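Local coordinates for iron uptake protein A2 (Synechocystis sp., PDB 2VOZ) that binds ferric iron in the periplasm and probably serves as a substrate-binding subunit of an ABC transporter that imports it, at residues Gly89-Ala94 / Val261-Ala266; Leu133-Asp138 / Ala143-Tyr148; Asn299-Pro302 / Pro308-Pro311. All coordinates share one frame; numbering follows the deposited sequence.

Contact 1: Gly89-Ala94 / Val261-Ala266; sequences GMLWRA and VNVSGA
Both methyl groups of Leu-91 stand over one face of the peptide plane that joins Gly-265 to Ala-266. CD2 lies toward the oxygen end, 3.7 Å from Gly-265 O, while CD1 is 4.1 Å from Gly-265 CA. The amide of Asn-262 folds back on its own strand, where OD1 takes the next backbone N-H with a lone pair in the carbonyl plane; the bond from Val-263 N to Asn-262 OD1 is 2.7 Å long but bent, with 143° at the hydrogen. Within the helix, Gly-89 O lies in plane at the edge of the Trp-92 indole.

Across these two segments the helix meets the strand through Leu-91. With CG anti to its carbonyl carbon (chi1 -69°), the forked end reaches the backbone at Gly-265, and CD1 also comes within 4.4 Å of Val-263 CG2. The leucine thus packs directly on the backbone of Gly-265, which has no side chain. Thr-85, Phe-100 and Trp-123 also touch the leucine; shortening it to an alanine would probably open a gap over the Gly-265 peptide and take away the Leu-91 contact with Val-263 CG2.

A polar link complements the packing: Asn-262 OD1 also accepts the N-H of Ala-88, tying the strand to the first turn of helix 88-96. The two segment axes approach to 8.9 Å at 36°. The arrangement is an alpha/beta layer contact of the periplasmic binding protein fold, in which a helix lies against a sheet whose strand 261-268 runs antiparallel between strands 82-86 and 124-136.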
# COMPACT_ATOMS: atom_id res chain seq x y z
N GLY B 89 -6.85 11.93 26.02
CA GLY B 89 -8.34 12.06 26.07
C GLY B 89 -9.03 10.77 25.57
O GLY B 89 -10.15 10.43 25.99
N MET B 90 -8.38 10.08 24.64
CA MET B 90 -8.91 8.79 24.16
C MET B 90 -8.62 7.66 25.12
O MET B 90 -9.47 6.80 25.33
CB MET B 90 -8.45 8.43 22.73
CG MET B 90 -8.93 9.43 21.64
SD MET B 90 -10.76 9.75 21.68
CE MET B 90 -11.43 8.12 21.49
N LEU B 91 -7.43 7.65 25.71
CA LEU B 91 -7.15 6.71 26.78
C LEU B 91 -8.15 6.88 27.92
O LEU B 91 -8.64 5.90 28.49
CB LEU B 91 -5.72 6.89 27.28
CG LEU B 91 -4.75 6.41 26.19
CD1 LEU B 91 -3.31 6.98 26.47
CD2 LEU B 91 -4.76 4.87 26.08
N TRP B 92 -8.50 8.13 28.22
CA TRP B 92 -9.46 8.39 29.27
C TRP B 92 -10.85 7.82 28.89
O TRP B 92 -11.54 7.26 29.74
CB TRP B 92 -9.52 9.90 29.55
CG TRP B 92 -10.65 10.33 30.49
CD1 TRP B 92 -10.59 10.38 31.85
CD2 TRP B 92 -11.96 10.79 30.13
NE1 TRP B 92 -11.77 10.83 32.37
CE2 TRP B 92 -12.64 11.09 31.34
CE3 TRP B 92 -12.65 10.94 28.91
CZ2 TRP B 92 -13.95 11.54 31.38
CZ3 TRP B 92 -13.96 11.41 28.95
CH2 TRP B 92 -14.59 11.71 30.18
N ARG B 93 -11.28 7.97 27.64
CA ARG B 93 -12.58 7.38 27.26
C ARG B 93 -12.58 5.87 27.44
O ARG B 93 -13.59 5.29 27.89
CB ARG B 93 -12.97 7.73 25.84
CG ARG B 93 -13.23 9.20 25.68
CD ARG B 93 -13.82 9.48 24.29
NE ARG B 93 -13.84 10.93 24.07
CZ ARG B 93 -14.02 11.51 22.89
NH1 ARG B 93 -14.01 12.83 22.81
NH2 ARG B 93 -14.22 10.77 21.79
N ALA B 94 -11.45 5.23 27.13
CA ALA B 94 -11.29 3.79 27.38
C ALA B 94 -11.37 3.45 28.88
O ALA B 94 -12.04 2.51 29.29
CB ALA B 94 -9.95 3.30 26.80
N VAL B 261 1.92 19.17 26.15
CA VAL B 261 2.23 17.91 25.47
C VAL B 261 1.07 16.92 25.66
O VAL B 261 0.23 17.07 26.59
CB VAL B 261 3.57 17.31 25.92
CG1 VAL B 261 4.74 18.22 25.48
CG2 VAL B 261 3.55 17.05 27.44
N ASN B 262 0.98 15.96 24.75
CA ASN B 262 -0.00 14.91 24.86
C ASN B 262 0.68 13.65 24.36
O ASN B 262 1.77 13.72 23.80
CB ASN B 262 -1.23 15.27 24.00
CG ASN B 262 -2.48 14.61 24.49
OD1 ASN B 262 -2.44 13.50 25.06
ND2 ASN B 262 -3.62 15.26 24.25
N VAL B 263 0.06 12.50 24.59
CA VAL B 263 0.70 11.23 24.29
C VAL B 263 -0.11 10.35 23.39
O VAL B 263 -1.33 10.50 23.29
CB VAL B 263 1.04 10.43 25.61
CG1 VAL B 263 2.00 11.20 26.50
CG2 VAL B 263 -0.26 10.10 26.41
N SER B 264 0.58 9.41 22.74
CA SER B 264 -0.10 8.19 22.30
C SER B 264 0.38 7.09 23.24
O SER B 264 1.55 7.11 23.74
CB SER B 264 0.23 7.80 20.85
OG SER B 264 1.53 7.32 20.76
N GLY B 265 -0.49 6.15 23.52
CA GLY B 265 -0.13 5.27 24.63
C GLY B 265 -1.05 4.07 24.72
O GLY B 265 -1.96 3.91 23.92
N ALA B 266 -0.83 3.24 25.72
CA ALA B 266 -1.56 1.96 25.77
C ALA B 266 -1.65 1.45 27.19
O ALA B 266 -0.87 1.86 28.06
CB ALA B 266 -0.83 0.94 24.92

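Contact 2: Leu133-Asp138 / Ala143-Tyr148; sequences LYYSRD and ADLSTY
Leu-145 meets Tyr-135 through one methyl group, its CD1 lying 3.6 Å from Tyr-135 CD1 and nearly as close to CG, where the ring begins, and to CB. Tyr-135 has its CG between the backbone N and the carbonyl carbon (chi1 67°), which turns the ring out from the strand to cross the leucine at a slant. Leu-145, with CG anti to its own carbonyl carbon (chi1 -65°), spreads its fork between two strand residues. While CD1 serves the tyrosine, its other branch, CD2, sits 4.3 Å from Leu-133 CD1.

Leu-133 divides its fork in the same way, its second methyl, CD2, lying 4.3 Å from Tyr-148 CD1. The result is a continuous apolar row, Tyr-135, Leu-145, Leu-133, Tyr-148, with looser spacing after its first step. Tyr-148 is held at its polar end as well: OH is hydrogen-bonded to Arg-131 O and to His-260 N, which should limit tilting of the ring beside Leu-133. Phe-248 and Val-219, from the two strands flanking 124-136, also pack against Leu-145.

Alternation along the strand directs Leu-133 and Tyr-135 to this layer and Tyr-134 to the other, against helix 205-213. This is a strand with its returning loop folded back over one sheet face, at the C-terminal end of the long strand 124-136 of the periplasmic binding protein fold.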
# COMPACT_ATOMS: atom_id res chain seq x y z
N LEU B 133 2.18 26.58 18.33
CA LEU B 133 1.64 27.65 17.52
C LEU B 133 2.36 27.69 16.20
O LEU B 133 3.57 27.35 16.11
CB LEU B 133 1.83 28.99 18.21
CG LEU B 133 1.32 29.09 19.65
CD1 LEU B 133 1.34 30.55 20.15
CD2 LEU B 133 -0.09 28.53 19.75
N TYR B 134 1.61 28.07 15.17
CA TYR B 134 2.15 28.31 13.85
C TYR B 134 1.85 29.76 13.51
O TYR B 134 0.80 30.29 13.87
CB TYR B 134 1.52 27.38 12.82
CG TYR B 134 1.97 25.97 13.09
CD1 TYR B 134 1.15 25.08 13.77
CD2 TYR B 134 3.25 25.56 12.74
CE1 TYR B 134 1.56 23.77 14.04
CE2 TYR B 134 3.68 24.26 13.01
CZ TYR B 134 2.83 23.38 13.66
OH TYR B 134 3.28 22.10 13.90
N TYR B 135 2.77 30.41 12.82
CA TYR B 135 2.53 31.83 12.53
C TYR B 135 3.04 32.22 11.16
O TYR B 135 4.01 31.64 10.65
CB TYR B 135 3.15 32.74 13.61
CG TYR B 135 4.67 32.72 13.65
CD1 TYR B 135 5.36 31.80 14.48
CD2 TYR B 135 5.43 33.60 12.83
CE1 TYR B 135 6.76 31.77 14.54
CE2 TYR B 135 6.83 33.60 12.91
CZ TYR B 135 7.48 32.67 13.74
OH TYR B 135 8.87 32.64 13.75
N SER B 136 2.38 33.22 10.59
CA SER B 136 2.76 33.79 9.31
C SER B 136 4.10 34.50 9.46
O SER B 136 4.22 35.45 10.21
CB SER B 136 1.71 34.85 8.91
OG SER B 136 2.11 35.53 7.73
N ARG B 137 5.08 34.07 8.69
CA ARG B 137 6.42 34.68 8.75
C ARG B 137 6.34 36.15 8.32
O ARG B 137 7.00 37.00 8.92
CB ARG B 137 7.37 33.90 7.87
CG ARG B 137 7.70 32.58 8.49
CD ARG B 137 8.70 31.74 7.66
NE ARG B 137 9.95 32.45 7.41
CZ ARG B 137 10.93 32.63 8.30
NH1 ARG B 137 10.81 32.19 9.56
NH2 ARG B 137 12.03 33.29 7.93
N ASP B 138 5.49 36.45 7.34
CA ASP B 138 5.39 37.80 6.81
C ASP B 138 4.56 38.71 7.72
O ASP B 138 4.85 39.92 7.81
CB ASP B 138 4.79 37.77 5.41
CG ASP B 138 5.75 37.22 4.37
OD1 ASP B 138 5.31 37.02 3.22
OD2 ASP B 138 6.94 36.96 4.68
N ALA B 143 8.22 37.67 18.43
CA ALA B 143 8.35 38.34 19.74
C ALA B 143 6.98 38.64 20.36
O ALA B 143 6.86 38.80 21.58
CB ALA B 143 9.17 39.62 19.62
N ASP B 144 5.96 38.76 19.50
CA ASP B 144 4.58 39.04 19.94
C ASP B 144 3.84 37.78 20.44
O ASP B 144 2.72 37.90 20.98
CB ASP B 144 3.77 39.67 18.80
CG ASP B 144 4.23 41.09 18.47
OD1 ASP B 144 3.85 41.60 17.39
OD2 ASP B 144 4.94 41.70 19.31
N LEU B 145 4.45 36.62 20.24
CA LEU B 145 3.89 35.35 20.71
C LEU B 145 4.50 34.97 22.05
O LEU B 145 5.67 35.30 22.33
CB LEU B 145 4.19 34.25 19.66
CG LEU B 145 3.49 34.46 18.31
CD1 LEU B 145 3.96 33.43 17.32
CD2 LEU B 145 1.95 34.43 18.42
N SER B 146 3.76 34.24 22.88
CA SER B 146 4.33 33.73 24.13
C SER B 146 3.62 32.46 24.58
O SER B 146 4.19 31.38 24.56
CB SER B 146 4.26 34.77 25.27
OG SER B 146 2.96 35.28 25.47
N THR B 147 2.36 32.60 24.95
CA THR B 147 1.60 31.52 25.59
C THR B 147 0.25 31.29 24.89
O THR B 147 -0.23 32.16 24.17
CB THR B 147 1.27 31.87 27.07
OG1 THR B 147 0.41 33.04 27.10
CG2 THR B 147 2.58 32.11 27.88
N TYR B 148 -0.37 30.13 25.11
CA TYR B 148 -1.76 29.95 24.65
C TYR B 148 -2.62 31.04 25.24
O TYR B 148 -3.50 31.55 24.56
CB TYR B 148 -2.37 28.60 25.09
CG TYR B 148 -1.47 27.44 24.78
CD1 TYR B 148 -1.38 26.93 23.49
CD2 TYR B 148 -0.70 26.87 25.78
CE1 TYR B 148 -0.49 25.85 23.21
CE2 TYR B 148 0.19 25.80 25.53
CZ TYR B 148 0.29 25.30 24.25
OH TYR B 148 1.16 24.26 24.02

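Contact 3: Asn299-Pro302 / Pro308-Pro311; sequences NEYP and PIDP
Asn-299 and Asp-310 meet where one helix ends and another begins, close to the iron site. Asn-299, with positive phi (57°), is the C-prime residue of the Schellman motif closing helix 288-297, and Asp-310 is the N-cap of helix 311-314. Their oxygens Asn-299 OD1 and Asp-310 OD2 stand 3.9 Å apart, the amide and carboxylate planes 83° from one another. Lys-232 NZ engages both, by a hydrogen bond to the amide and a salt bridge to the carboxylate, which probably offsets the closeness of the two oxygens. Asp-310 OD1, the other carboxylate oxygen, takes the backbone N-H of Leu-313.

Between this pair and the apolar part, a water joins the two backbones, giving a hydrogen bond to Glu-300 O (2.8 Å) and accepting one from Asp-310 N (2.9 Å). Farther along, Ile-309 fills the apolar part. Its CG2, anti to the backbone N, lies 4.1 Å from Tyr-301 CD2, with CD1 similarly near that ring carbon, whereas CG1 is 3.9 Å from Pro-302 CD.

Around the contact, Asn-299 packs on helix 224-232 against the iron-binding residue Tyr-225. Pro-302 rests on helix 288-297, Ile-309 and Tyr-301 touch helix 311-314, and the short, weakly bonded strand 301-302 pairs antiparallel with strand 124-136.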
# COMPACT_ATOMS: atom_id res chain seq x y z
N ASN B 299 6.63 11.20 13.29
CA ASN B 299 7.34 12.45 13.57
C ASN B 299 7.02 12.99 14.97
O ASN B 299 6.84 14.20 15.15
CB ASN B 299 7.01 13.50 12.49
CG ASN B 299 7.53 13.10 11.17
OD1 ASN B 299 8.73 12.83 11.04
ND2 ASN B 299 6.66 13.07 10.16
N GLU B 300 6.97 12.07 15.93
CA GLU B 300 6.66 12.38 17.34
C GLU B 300 7.94 12.25 18.14
O GLU B 300 8.96 11.82 17.62
CB GLU B 300 5.61 11.40 17.89
CG GLU B 300 4.17 11.78 17.55
CD GLU B 300 3.21 10.57 17.41
OE1 GLU B 300 2.02 10.81 17.10
OE2 GLU B 300 3.60 9.39 17.60
N TYR B 301 7.87 12.65 19.42
CA TYR B 301 9.03 12.50 20.30
C TYR B 301 8.91 11.20 21.07
O TYR B 301 7.80 10.83 21.51
CB TYR B 301 9.06 13.62 21.32
CG TYR B 301 9.10 15.02 20.79
CD1 TYR B 301 7.91 15.72 20.50
CD2 TYR B 301 10.33 15.66 20.57
CE1 TYR B 301 7.94 17.04 20.03
CE2 TYR B 301 10.37 16.99 20.10
CZ TYR B 301 9.17 17.66 19.84
OH TYR B 301 9.18 18.97 19.39
N PRO B 302 10.04 10.52 21.32
CA PRO B 302 9.97 9.42 22.29
C PRO B 302 9.60 9.94 23.66
O PRO B 302 9.77 11.14 23.95
CB PRO B 302 11.42 8.89 22.34
CG PRO B 302 12.04 9.35 21.01
CD PRO B 302 11.40 10.71 20.78
N PRO B 308 17.21 8.98 20.39
CA PRO B 308 17.35 9.98 19.31
C PRO B 308 16.02 10.38 18.73
O PRO B 308 15.15 9.53 18.51
CB PRO B 308 18.15 9.24 18.26
CG PRO B 308 19.00 8.34 19.08
CD PRO B 308 18.08 7.82 20.15
N ILE B 309 15.89 11.68 18.50
CA ILE B 309 14.70 12.30 17.93
C ILE B 309 14.93 12.55 16.44
O ILE B 309 16.06 12.87 16.02
CB ILE B 309 14.44 13.66 18.63
CG1 ILE B 309 14.18 13.41 20.12
CG2 ILE B 309 13.24 14.37 17.97
CD1 ILE B 309 14.33 14.67 21.00
N ASP B 310 13.85 12.45 15.65
CA ASP B 310 13.95 12.64 14.23
C ASP B 310 14.68 13.97 13.97
O ASP B 310 14.33 14.97 14.61
CB ASP B 310 12.55 12.72 13.61
CG ASP B 310 12.61 13.01 12.13
OD1 ASP B 310 12.70 14.21 11.75
OD2 ASP B 310 12.57 12.04 11.35
N PRO B 311 15.68 13.97 13.10
CA PRO B 311 16.50 15.20 12.92
C PRO B 311 15.70 16.45 12.51
O PRO B 311 16.02 17.55 12.99
CB PRO B 311 17.50 14.82 11.83
CG PRO B 311 17.46 13.35 11.72
CD PRO B 311 16.18 12.84 12.29
O HOH W 1 11.39 11.08 16.43

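How the contacts relate
All three contacts reach one mixed sheet. Strand 124-136, which carries Leu-133 and Tyr-135 of contact 2, is neighbour to both strand 261-268 of contact 1 and the short strand of contact 3. Along the chain, contact 2 is nested within the loop closed by contact 1, and contact 3 follows both. Contacts 1 and 2 are the farthest apart, with centres about 27 Å apart; the centres of contacts 1 and 3 are about 19 Å apart. Their distances from the iron-binding residues differ: contact 3 is the nearest, the side chain of Asn-299 lying about 4 Å from that of Tyr-225, whereas Val-263 and Tyr-148 each have their side chains about 10 Å from that of Tyr-169.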